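Local atomic coordinates of nucleoporin NUP82 (Saccharomyces cerevisiae, PDB entry 3PBP), a protein that serves as a structural component of the yeast nuclear pore complex, whose nucleoporins can also act as docking or interaction partners for transiently associated transport factors. Residues 24-29 / 436-441; 328-333 / 347-352; 374-379 / 421-426. The protein carries 1 engineered substitution. One frame throughout, in Å; residues are numbered along the deposited sequence.

Contact 1 (24-29 / 436-441); sequences RYIFSS and NLALMS
Arg24 brings its guanidinium to the end of 436-441, where NH1 lies 3.6 Å from the carbonyl O of Ser441, near the plane of the group and at its edge. The firmer polar tie points elsewhere: NE of Arg24 gives a hydrogen bond to OE1 of Gln39, and NH2 is also hydrogen-bonded outside the two strands. One guanidinium face receives the selenium of Met440, a selenomethionine in this crystal; SE is 4.0 Å from NH1 of Arg24, displaced toward the rim, and the two side chains cross at about a right angle. A long, polarisable side chain suits this place because it can slide under a flat cation and still fill apolar space. Bends at chi2 (82°) and chi3 (50°) curl the Met440 chain, leaving its CE 3.6 Å from CB of Ile26. On the same isoleucine, CG2 packs at 3.5 Å on CB of Met440. CG1 of Ile26 is anti to its backbone N, and beyond it CD1 meets CB of Ala438 at 3.9 Å; the small alanine leaves the isoleucine room to come down onto the strand. An alanine in place of Arg24 would probably leave Gln39 OE1 without its NE partner and one side of the Met440 selenium without its flat cover. The strands run nearly antiparallel, at 164°, yet their axes stay 7.6 Å apart, too far for backbone pairing, and side chains fill the space between. Such packing of one sheet on the next is typical of neighbouring blades in a beta-propeller, here where the last blade of the NUP82 N-terminal domain meets the first and closes the ring.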
loop_
_atom_site.group_PDB
_atom_site.type_symbol
_atom_site.label_atom_id
_atom_site.label_comp_id
_atom_site.label_asym_id
_atom_site.label_seq_id
_atom_site.Cartn_x
_atom_site.Cartn_y
_atom_site.Cartn_z
ATOM N N ARG A 24 2.979 -26.660 -6.878
ATOM C CA ARG A 24 3.836 -26.400 -8.048
ATOM C C ARG A 24 3.857 -24.938 -8.492
ATOM O O ARG A 24 2.811 -24.308 -8.668
ATOM C CB ARG A 24 3.388 -27.237 -9.249
ATOM C CG ARG A 24 3.522 -28.733 -9.081
ATOM C CD ARG A 24 2.751 -29.428 -10.177
ATOM N NE ARG A 24 3.623 -30.010 -11.184
ATOM C CZ ARG A 24 3.243 -30.264 -12.433
ATOM N NH1 ARG A 24 2.002 -29.975 -12.827
ATOM N NH2 ARG A 24 4.099 -30.817 -13.284
ATOM N N TYR A 25 5.053 -24.404 -8.702
ATOM C CA TYR A 25 5.174 -23.023 -9.139
ATOM C C TYR A 25 6.115 -22.907 -10.314
ATOM O O TYR A 25 6.949 -23.771 -10.544
ATOM C CB TYR A 25 5.680 -22.145 -8.005
ATOM C CG TYR A 25 4.898 -22.311 -6.724
ATOM C CD1 TYR A 25 5.155 -23.380 -5.857
ATOM C CD2 TYR A 25 3.908 -21.392 -6.365
ATOM C CE1 TYR A 25 4.450 -23.527 -4.660
ATOM C CE2 TYR A 25 3.197 -21.530 -5.170
ATOM C CZ TYR A 25 3.474 -22.601 -4.321
ATOM O OH TYR A 25 2.775 -22.747 -3.137
ATOM N N ILE A 26 5.969 -21.825 -11.058
ATOM C CA ILE A 26 6.815 -21.583 -12.211
ATOM C C ILE A 26 7.007 -20.076 -12.361
ATOM O O ILE A 26 6.069 -19.299 -12.182
ATOM C CB ILE A 26 6.179 -22.173 -13.491
ATOM C CG1 ILE A 26 7.116 -21.959 -14.679
ATOM C CG2 ILE A 26 4.798 -21.544 -13.730
ATOM C CD1 ILE A 26 6.589 -22.530 -15.965
ATOM N N PHE A 27 8.233 -19.664 -12.661
ATOM C CA PHE A 27 8.557 -18.245 -12.835
ATOM C C PHE A 27 9.533 -18.137 -13.995
ATOM O O PHE A 27 10.199 -19.121 -14.354
ATOM C CB PHE A 27 9.244 -17.693 -11.591
ATOM C CG PHE A 27 8.551 -18.038 -10.317
ATOM C CD1 PHE A 27 7.442 -17.296 -9.885
ATOM C CD2 PHE A 27 8.993 -19.122 -9.545
ATOM C CE1 PHE A 27 6.783 -17.624 -8.703
ATOM C CE2 PHE A 27 8.341 -19.461 -8.358
ATOM C CZ PHE A 27 7.228 -18.707 -7.933
ATOM N N SER A 28 9.614 -16.954 -14.590
ATOM C CA SER A 28 10.539 -16.737 -15.684
ATOM C C SER A 28 11.307 -15.488 -15.330
ATOM O O SER A 28 10.956 -14.780 -14.397
ATOM C CB SER A 28 9.821 -16.588 -17.026
ATOM O OG SER A 28 9.038 -15.418 -17.055
ATOM N N SER A 29 12.360 -15.221 -16.085
ATOM C CA SER A 29 13.233 -14.089 -15.812
ATOM C C SER A 29 13.907 -13.650 -17.113
ATOM O O SER A 29 13.914 -14.398 -18.099
ATOM C CB SER A 29 14.305 -14.553 -14.819
ATOM O OG SER A 29 14.566 -13.560 -13.862
ATOM N N ASN A 436 5.159 -16.798 -25.094
ATOM C CA ASN A 436 4.082 -17.665 -24.652
ATOM C C ASN A 436 3.711 -17.409 -23.203
ATOM O O ASN A 436 4.405 -16.688 -22.489
ATOM C CB ASN A 436 4.506 -19.120 -24.815
ATOM C CG ASN A 436 4.917 -19.442 -26.230
ATOM O OD1 ASN A 436 4.091 -19.437 -27.140
ATOM N ND2 ASN A 436 6.204 -19.715 -26.429
ATOM N N LEU A 437 2.602 -18.005 -22.781
ATOM C CA LEU A 437 2.124 -17.873 -21.418
ATOM C C LEU A 437 2.008 -19.265 -20.836
ATOM O O LEU A 437 1.289 -20.101 -21.363
ATOM C CB LEU A 437 0.759 -17.197 -21.393
ATOM C CG LEU A 437 0.065 -17.131 -20.036
ATOM C CD1 LEU A 437 0.881 -16.290 -19.058
ATOM C CD2 LEU A 437 -1.314 -16.537 -20.225
ATOM N N ALA A 438 2.730 -19.527 -19.759
ATOM C CA ALA A 438 2.667 -20.832 -19.133
ATOM C C ALA A 438 1.656 -20.769 -18.007
ATOM O O ALA A 438 1.760 -19.930 -17.123
ATOM C CB ALA A 438 4.031 -21.223 -18.594
ATOM N N LEU A 439 0.657 -21.642 -18.056
ATOM C CA LEU A 439 -0.365 -21.694 -17.019
ATOM C C LEU A 439 -0.103 -22.939 -16.202
ATOM O O LEU A 439 -0.240 -24.056 -16.688
ATOM C CB LEU A 439 -1.759 -21.761 -17.639
ATOM C CG LEU A 439 -2.161 -20.518 -18.433
ATOM C CD1 LEU A 439 -3.558 -20.696 -19.009
ATOM C CD2 LEU A 439 -2.107 -19.298 -17.519
HETATM N N MSE A 440 0.292 -22.738 -14.956
HETATM C CA MSE A 440 0.593 -23.845 -14.070
HETATM C C MSE A 440 -0.488 -24.032 -13.022
HETATM O O MSE A 440 -1.028 -23.063 -12.497
HETATM C CB MSE A 440 1.920 -23.583 -13.361
HETATM C CG MSE A 440 2.327 -24.635 -12.326
HETATM SE SE MSE A 440 3.164 -26.197 -13.114
HETATM C CE MSE A 440 4.468 -25.259 -14.226
ATOM N N SER A 441 -0.802 -25.286 -12.722
ATOM C CA SER A 441 -1.791 -25.611 -11.701
ATOM C C SER A 441 -1.375 -26.934 -11.074
ATOM O O SER A 441 -0.468 -27.612 -11.565
ATOM C CB SER A 441 -3.203 -25.728 -12.295
ATOM O OG SER A 441 -3.337 -26.889 -13.092
#

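Contact 2 (328-333 / 347-352); sequences FKDLEM and SLVLIE
Ser347 and Asp330 make the closest polar contact between the segments: the serine hydroxyl OG donates to OD2 of Asp330 at 2.6 Å, on the syn lone pair, the side of the other carboxylate oxygen. Asp330 CG stands between its own backbone N and carbonyl carbon (chi1 60°), and from there the carboxylate reaches back to the neighbouring strand. A short carboxylate suits this job, since it reaches the serine hydroxyl without a long flexible chain. CG2 of Val349 comes to 3.6 Å from the same OD2, crossing the aspartate at about a right angle, while CD1 of Leu331 rests on CB of Ser347 at 3.8 Å, giving the hydroxyl an apolar flank.

Behind these side chains stands the backbone pair that sets the register. Phe328 and Val349 form an antiparallel hydrogen-bonded pair: Phe328 N to Val349 O is 2.8 Å, and Val349 N to Phe328 O is likewise 2.8 Å. On the next position CD2 of Leu348 lies 3.6 Å from CB of Lys329, whose aliphatic stem tolerates such a neighbour.

Further out, Ile351 sends CD1 against CB of Phe328, and helix 387-399 packs on both, through Ile397 on the phenylalanine and through Trp389 and Leu393 on the isoleucine. Ile351 and Glu352 together face Leu326, a classic beta bulge. A chain of another protein also packs here, with its backbone on Asp330 and an aromatic side chain on Val349; the segments belong to the region that interacts with NUP116. Antiparallel neighbours such as 323-329 and 347-355 are characteristic of a beta-propeller blade; here they lie on the outer side of the sheet, with strand 299-306 innermost.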
loop_
_atom_site.group_PDB
_atom_site.type_symbol
_atom_site.label_atom_id
_atom_site.label_comp_id
_atom_site.label_asym_id
_atom_site.label_seq_id
_atom_site.Cartn_x
_atom_site.Cartn_y
_atom_site.Cartn_z
ATOM N N PHE A 328 -5.979 6.967 -13.347
ATOM C CA PHE A 328 -4.802 7.704 -13.793
ATOM C C PHE A 328 -4.471 8.839 -12.807
ATOM O O PHE A 328 -5.335 9.649 -12.471
ATOM C CB PHE A 328 -5.072 8.285 -15.181
ATOM C CG PHE A 328 -3.986 9.188 -15.680
ATOM C CD1 PHE A 328 -2.761 8.663 -16.114
ATOM C CD2 PHE A 328 -4.178 10.565 -15.709
ATOM C CE1 PHE A 328 -1.741 9.511 -16.572
ATOM C CE2 PHE A 328 -3.176 11.413 -16.160
ATOM C CZ PHE A 328 -1.953 10.888 -16.594
ATOM N N LYS A 329 -3.222 8.892 -12.346
ATOM C CA LYS A 329 -2.774 9.923 -11.401
ATOM C C LYS A 329 -2.317 11.188 -12.139
ATOM O O LYS A 329 -1.243 11.204 -12.741
ATOM C CB LYS A 329 -1.635 9.364 -10.550
ATOM C CG LYS A 329 -0.941 10.345 -9.658
ATOM C CD LYS A 329 0.025 9.583 -8.779
ATOM C CE LYS A 329 1.206 10.435 -8.337
ATOM N NZ LYS A 329 2.166 10.777 -9.435
ATOM N N ASP A 330 -3.146 12.235 -12.084
ATOM C CA ASP A 330 -2.877 13.497 -12.761
ATOM C C ASP A 330 -2.008 14.498 -12.023
ATOM O O ASP A 330 -1.350 15.326 -12.657
ATOM C CB ASP A 330 -4.185 14.200 -13.139
ATOM C CG ASP A 330 -5.062 14.526 -11.931
ATOM O OD1 ASP A 330 -5.691 15.618 -11.908
ATOM O OD2 ASP A 330 -5.146 13.684 -11.008
ATOM N N LEU A 331 -2.007 14.456 -10.693
ATOM C CA LEU A 331 -1.193 15.401 -9.943
ATOM C C LEU A 331 0.100 14.784 -9.456
ATOM O O LEU A 331 0.181 13.574 -9.246
ATOM C CB LEU A 331 -1.985 15.957 -8.773
ATOM C CG LEU A 331 -3.283 16.619 -9.229
ATOM C CD1 LEU A 331 -3.907 17.362 -8.063
ATOM C CD2 LEU A 331 -2.998 17.567 -10.370
ATOM N N GLU A 332 1.125 15.607 -9.302
ATOM C CA GLU A 332 2.408 15.110 -8.828
ATOM C C GLU A 332 2.445 15.163 -7.294
ATOM O O GLU A 332 2.234 16.227 -6.685
ATOM C CB GLU A 332 3.537 15.958 -9.413
ATOM C CG GLU A 332 4.928 15.414 -9.164
ATOM C CD GLU A 332 5.132 14.036 -9.751
ATOM O OE1 GLU A 332 4.863 13.858 -10.959
ATOM O OE2 GLU A 332 5.568 13.134 -9.001
HETATM N N MSE A 333 2.687 14.020 -6.664
HETATM C CA MSE A 333 2.746 13.985 -5.215
HETATM C C MSE A 333 4.073 14.542 -4.744
HETATM O O MSE A 333 5.044 14.623 -5.501
HETATM C CB MSE A 333 2.663 12.557 -4.687
HETATM C CG MSE A 333 1.401 11.781 -4.993
HETATM SE SE MSE A 333 1.679 9.881 -4.493
HETATM C CE MSE A 333 1.643 10.086 -2.553
ATOM N N SER A 347 -4.349 12.638 -5.982
ATOM C CA SER A 347 -5.462 12.627 -6.911
ATOM C C SER A 347 -5.413 11.600 -8.024
ATOM O O SER A 347 -4.439 11.508 -8.747
ATOM C CB SER A 347 -5.602 14.019 -7.539
ATOM O OG SER A 347 -6.406 13.973 -8.706
ATOM N N LEU A 348 -6.493 10.843 -8.155
ATOM C CA LEU A 348 -6.633 9.844 -9.197
ATOM C C LEU A 348 -7.889 10.170 -10.005
ATOM O O LEU A 348 -8.904 10.628 -9.469
ATOM C CB LEU A 348 -6.771 8.451 -8.601
ATOM C CG LEU A 348 -5.516 7.827 -8.023
ATOM C CD1 LEU A 348 -5.881 6.497 -7.408
ATOM C CD2 LEU A 348 -4.478 7.658 -9.120
ATOM N N VAL A 349 -7.818 9.916 -11.298
ATOM C CA VAL A 349 -8.925 10.186 -12.185
ATOM C C VAL A 349 -9.374 8.895 -12.855
ATOM O O VAL A 349 -8.543 8.092 -13.252
ATOM C CB VAL A 349 -8.484 11.215 -13.248
ATOM C CG1 VAL A 349 -9.543 11.375 -14.300
ATOM C CG2 VAL A 349 -8.216 12.548 -12.578
ATOM N N LEU A 350 -10.685 8.698 -12.975
ATOM C CA LEU A 350 -11.230 7.496 -13.614
ATOM C C LEU A 350 -11.190 7.627 -15.123
ATOM O O LEU A 350 -11.712 8.593 -15.664
ATOM C CB LEU A 350 -12.687 7.263 -13.205
ATOM C CG LEU A 350 -13.338 6.021 -13.825
ATOM C CD1 LEU A 350 -13.203 4.844 -12.871
ATOM C CD2 LEU A 350 -14.794 6.280 -14.095
ATOM N N ILE A 351 -10.577 6.658 -15.796
ATOM C CA ILE A 351 -10.494 6.666 -17.255
ATOM C C ILE A 351 -11.528 5.722 -17.852
ATOM O O ILE A 351 -12.122 6.012 -18.882
ATOM C CB ILE A 351 -9.103 6.231 -17.742
ATOM C CG1 ILE A 351 -8.076 7.323 -17.430
ATOM C CG2 ILE A 351 -9.139 5.964 -19.226
ATOM C CD1 ILE A 351 -6.653 6.963 -17.818
ATOM N N GLU A 352 -11.736 4.588 -17.196
ATOM C CA GLU A 352 -12.704 3.604 -17.658
ATOM C C GLU A 352 -13.105 2.597 -16.570
ATOM O O GLU A 352 -12.391 2.386 -15.586
ATOM C CB GLU A 352 -12.143 2.842 -18.868
ATOM C CG GLU A 352 -12.707 1.425 -19.000
ATOM C CD GLU A 352 -12.183 0.670 -20.196
ATOM O OE1 GLU A 352 -10.948 0.664 -20.395
ATOM O OE2 GLU A 352 -13.015 0.077 -20.924
#

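Contact 3 (374-379 / 421-426); sequences YVISDN and ERIPNL
Ile376 and Leu426 belong to adjacent blades of the beta-propeller, and their side chains, with those of Tyr374, Ile423 and Pro424, fill the join between strand 372-376 and the chain leading into strand 425-431. The backbones keep well apart, 6.8 Å between the CA atoms of Ile376 and Ile423, and the contact is mainly between apolar side chains, with the carbonyl O of Pro424 also 4.0 Å from CD1 of Ile376.

The well-packed part centres on Ile376. Its CG1 is anti to the carbonyl carbon (chi1 -68°), and an extended chi2 carries CD1 toward 421-426, where it is bordered by three residues: CG2 of Ile423 at 3.7 Å, CD of Pro424 at 4.2 Å and CD1 of Leu426 at 4.4 Å. A branched isoleucine fits because its CG2 stays behind to touch Ile423 as well, while CD1 reaches deeper. The proline, buried, adds a compact ring without a backbone N-H that would want a partner. Outside the pair of segments, Ile364 packs on Ile376 and Leu437 and Leu439 pack on Leu426, so the hydrophobic cluster runs on into both sheets.

Toward Glu421 the contact thins out. Glu421, Arg422 and Ile423 are all exposed, and the CB atoms of Glu421 and Arg422 point away from 374-379, as suits charged residues at a surface. Ile423 lies at this border, touching Ile376 and, outside the two segments, Lys361.

At the other end Tyr374 meets Leu426 obliquely: CD2 of the leucine sits 3.9 Å from CD2 of the tyrosine ring.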
loop_
_atom_site.group_PDB
_atom_site.type_symbol
_atom_site.label_atom_id
_atom_site.label_comp_id
_atom_site.label_asym_id
_atom_site.label_seq_id
_atom_site.Cartn_x
_atom_site.Cartn_y
_atom_site.Cartn_z
ATOM N N TYR A 374 -3.929 -9.270 -16.579
ATOM C CA TYR A 374 -4.603 -10.558 -16.518
ATOM C C TYR A 374 -5.525 -10.558 -15.302
ATOM O O TYR A 374 -5.118 -10.185 -14.196
ATOM C CB TYR A 374 -3.581 -11.697 -16.417
ATOM C CG TYR A 374 -2.871 -11.979 -17.726
ATOM C CD1 TYR A 374 -3.576 -12.443 -18.836
ATOM C CD2 TYR A 374 -1.509 -11.725 -17.876
ATOM C CE1 TYR A 374 -2.947 -12.638 -20.063
ATOM C CE2 TYR A 374 -0.867 -11.914 -19.100
ATOM C CZ TYR A 374 -1.592 -12.367 -20.191
ATOM O OH TYR A 374 -0.970 -12.513 -21.416
ATOM N N VAL A 375 -6.777 -10.946 -15.514
ATOM C CA VAL A 375 -7.735 -10.991 -14.422
ATOM C C VAL A 375 -8.189 -12.414 -14.232
ATOM O O VAL A 375 -8.789 -13.003 -15.116
ATOM C CB VAL A 375 -8.978 -10.151 -14.705
ATOM C CG1 VAL A 375 -9.874 -10.149 -13.471
ATOM C CG2 VAL A 375 -8.586 -8.737 -15.100
ATOM N N ILE A 376 -7.893 -12.974 -13.075
ATOM C CA ILE A 376 -8.294 -14.336 -12.798
ATOM C C ILE A 376 -9.637 -14.357 -12.090
ATOM O O ILE A 376 -9.738 -14.028 -10.905
ATOM C CB ILE A 376 -7.242 -15.054 -11.937
ATOM C CG1 ILE A 376 -5.965 -15.239 -12.759
ATOM C CG2 ILE A 376 -7.785 -16.391 -11.441
ATOM C CD1 ILE A 376 -4.886 -16.022 -12.061
ATOM N N SER A 377 -10.672 -14.726 -12.838
ATOM C CA SER A 377 -12.021 -14.818 -12.296
ATOM C C SER A 377 -12.180 -16.213 -11.670
ATOM O O SER A 377 -11.209 -16.774 -11.150
ATOM C CB SER A 377 -13.052 -14.593 -13.407
ATOM O OG SER A 377 -12.832 -13.349 -14.055
ATOM N N ASP A 378 -13.372 -16.798 -11.728
ATOM C CA ASP A 378 -13.545 -18.103 -11.103
ATOM C C ASP A 378 -13.076 -19.299 -11.915
ATOM O O ASP A 378 -12.564 -20.269 -11.356
ATOM C CB ASP A 378 -14.998 -18.317 -10.695
ATOM C CG ASP A 378 -15.112 -18.976 -9.339
ATOM O OD1 ASP A 378 -14.170 -19.724 -8.972
ATOM O OD2 ASP A 378 -16.134 -18.749 -8.648
ATOM N N ASN A 379 -13.258 -19.246 -13.227
ATOM C CA ASN A 379 -12.837 -20.354 -14.070
ATOM C C ASN A 379 -12.209 -19.849 -15.347
ATOM O O ASN A 379 -11.897 -20.631 -16.248
ATOM C CB ASN A 379 -14.028 -21.246 -14.401
ATOM C CG ASN A 379 -14.686 -21.798 -13.165
ATOM O OD1 ASN A 379 -14.037 -22.451 -12.342
ATOM N ND2 ASN A 379 -15.981 -21.538 -13.019
ATOM N N GLU A 421 -9.273 -23.873 -13.201
ATOM C CA GLU A 421 -10.029 -24.518 -12.148
ATOM C C GLU A 421 -9.456 -24.119 -10.807
ATOM O O GLU A 421 -10.173 -24.010 -9.817
ATOM C CB GLU A 421 -9.964 -26.037 -12.306
ATOM C CG GLU A 421 -11.218 -26.641 -12.911
ATOM C CD GLU A 421 -11.022 -28.081 -13.349
ATOM O OE1 GLU A 421 -10.568 -28.903 -12.523
ATOM O OE2 GLU A 421 -11.323 -28.390 -14.525
ATOM N N ARG A 422 -8.150 -23.902 -10.786
ATOM C CA ARG A 422 -7.449 -23.518 -9.567
ATOM C C ARG A 422 -6.593 -22.318 -9.960
ATOM O O ARG A 422 -5.725 -22.461 -10.825
ATOM C CB ARG A 422 -6.537 -24.665 -9.117
ATOM C CG ARG A 422 -7.185 -26.045 -9.142
ATOM C CD ARG A 422 -7.876 -26.324 -7.832
ATOM N NE ARG A 422 -6.960 -26.117 -6.714
ATOM C CZ ARG A 422 -7.268 -26.343 -5.442
ATOM N NH1 ARG A 422 -8.476 -26.790 -5.115
ATOM N NH2 ARG A 422 -6.369 -26.114 -4.493
ATOM N N ILE A 423 -6.833 -21.150 -9.353
ATOM C CA ILE A 423 -6.048 -19.948 -9.675
ATOM C C ILE A 423 -4.628 -20.344 -10.069
ATOM O O ILE A 423 -3.761 -20.542 -9.211
ATOM C CB ILE A 423 -5.953 -18.992 -8.484
ATOM C CG1 ILE A 423 -7.355 -18.562 -8.043
ATOM C CG2 ILE A 423 -5.106 -17.780 -8.868
ATOM C CD1 ILE A 423 -7.351 -17.639 -6.823
ATOM N N PRO A 424 -4.368 -20.457 -11.381
ATOM C CA PRO A 424 -3.042 -20.847 -11.853
ATOM C C PRO A 424 -1.908 -19.862 -11.600
ATOM O O PRO A 424 -2.109 -18.710 -11.196
ATOM C CB PRO A 424 -3.277 -21.108 -13.340
ATOM C CG PRO A 424 -4.281 -20.075 -13.683
ATOM C CD PRO A 424 -5.254 -20.143 -12.519
ATOM N N ASN A 425 -0.708 -20.367 -11.842
ATOM C CA ASN A 425 0.529 -19.638 -11.688
ATOM C C ASN A 425 0.891 -19.255 -13.130
ATOM O O ASN A 425 0.947 -20.117 -14.005
ATOM C CB ASN A 425 1.555 -20.599 -11.069
ATOM C CG ASN A 425 2.681 -19.891 -10.367
ATOM O OD1 ASN A 425 3.669 -19.504 -10.988
ATOM N ND2 ASN A 425 2.544 -19.713 -9.060
ATOM N N LEU A 426 1.097 -17.968 -13.394
ATOM C CA LEU A 426 1.445 -17.533 -14.746
ATOM C C LEU A 426 2.925 -17.233 -14.922
ATOM O O LEU A 426 3.636 -16.962 -13.959
ATOM C CB LEU A 426 0.655 -16.286 -15.135
ATOM C CG LEU A 426 -0.769 -16.463 -15.632
ATOM C CD1 LEU A 426 -1.576 -17.247 -14.618
ATOM C CD2 LEU A 426 -1.373 -15.092 -15.872
#

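Contacts 1 and 3 are neighbours, with centres 12 Å apart, and share the sheet of strands 425-431 and 434-440. Each sets the innermost strand of one blade, or its lead-in, against the second strand of the preceding blade. Asn425 joins them: its N is 2.8 Å from O of Met440 and its OD1 3.3 Å from N of Ile26, both probable hydrogen bonds. Contact 2 is internal to another blade, on the far side of the chain's centre from contact 1; their centres are 33 Å apart. Between contacts 2 and 3 the nearest atoms are about 11 Å apart. Of the three, contact 2 alone is touched by another protein chain.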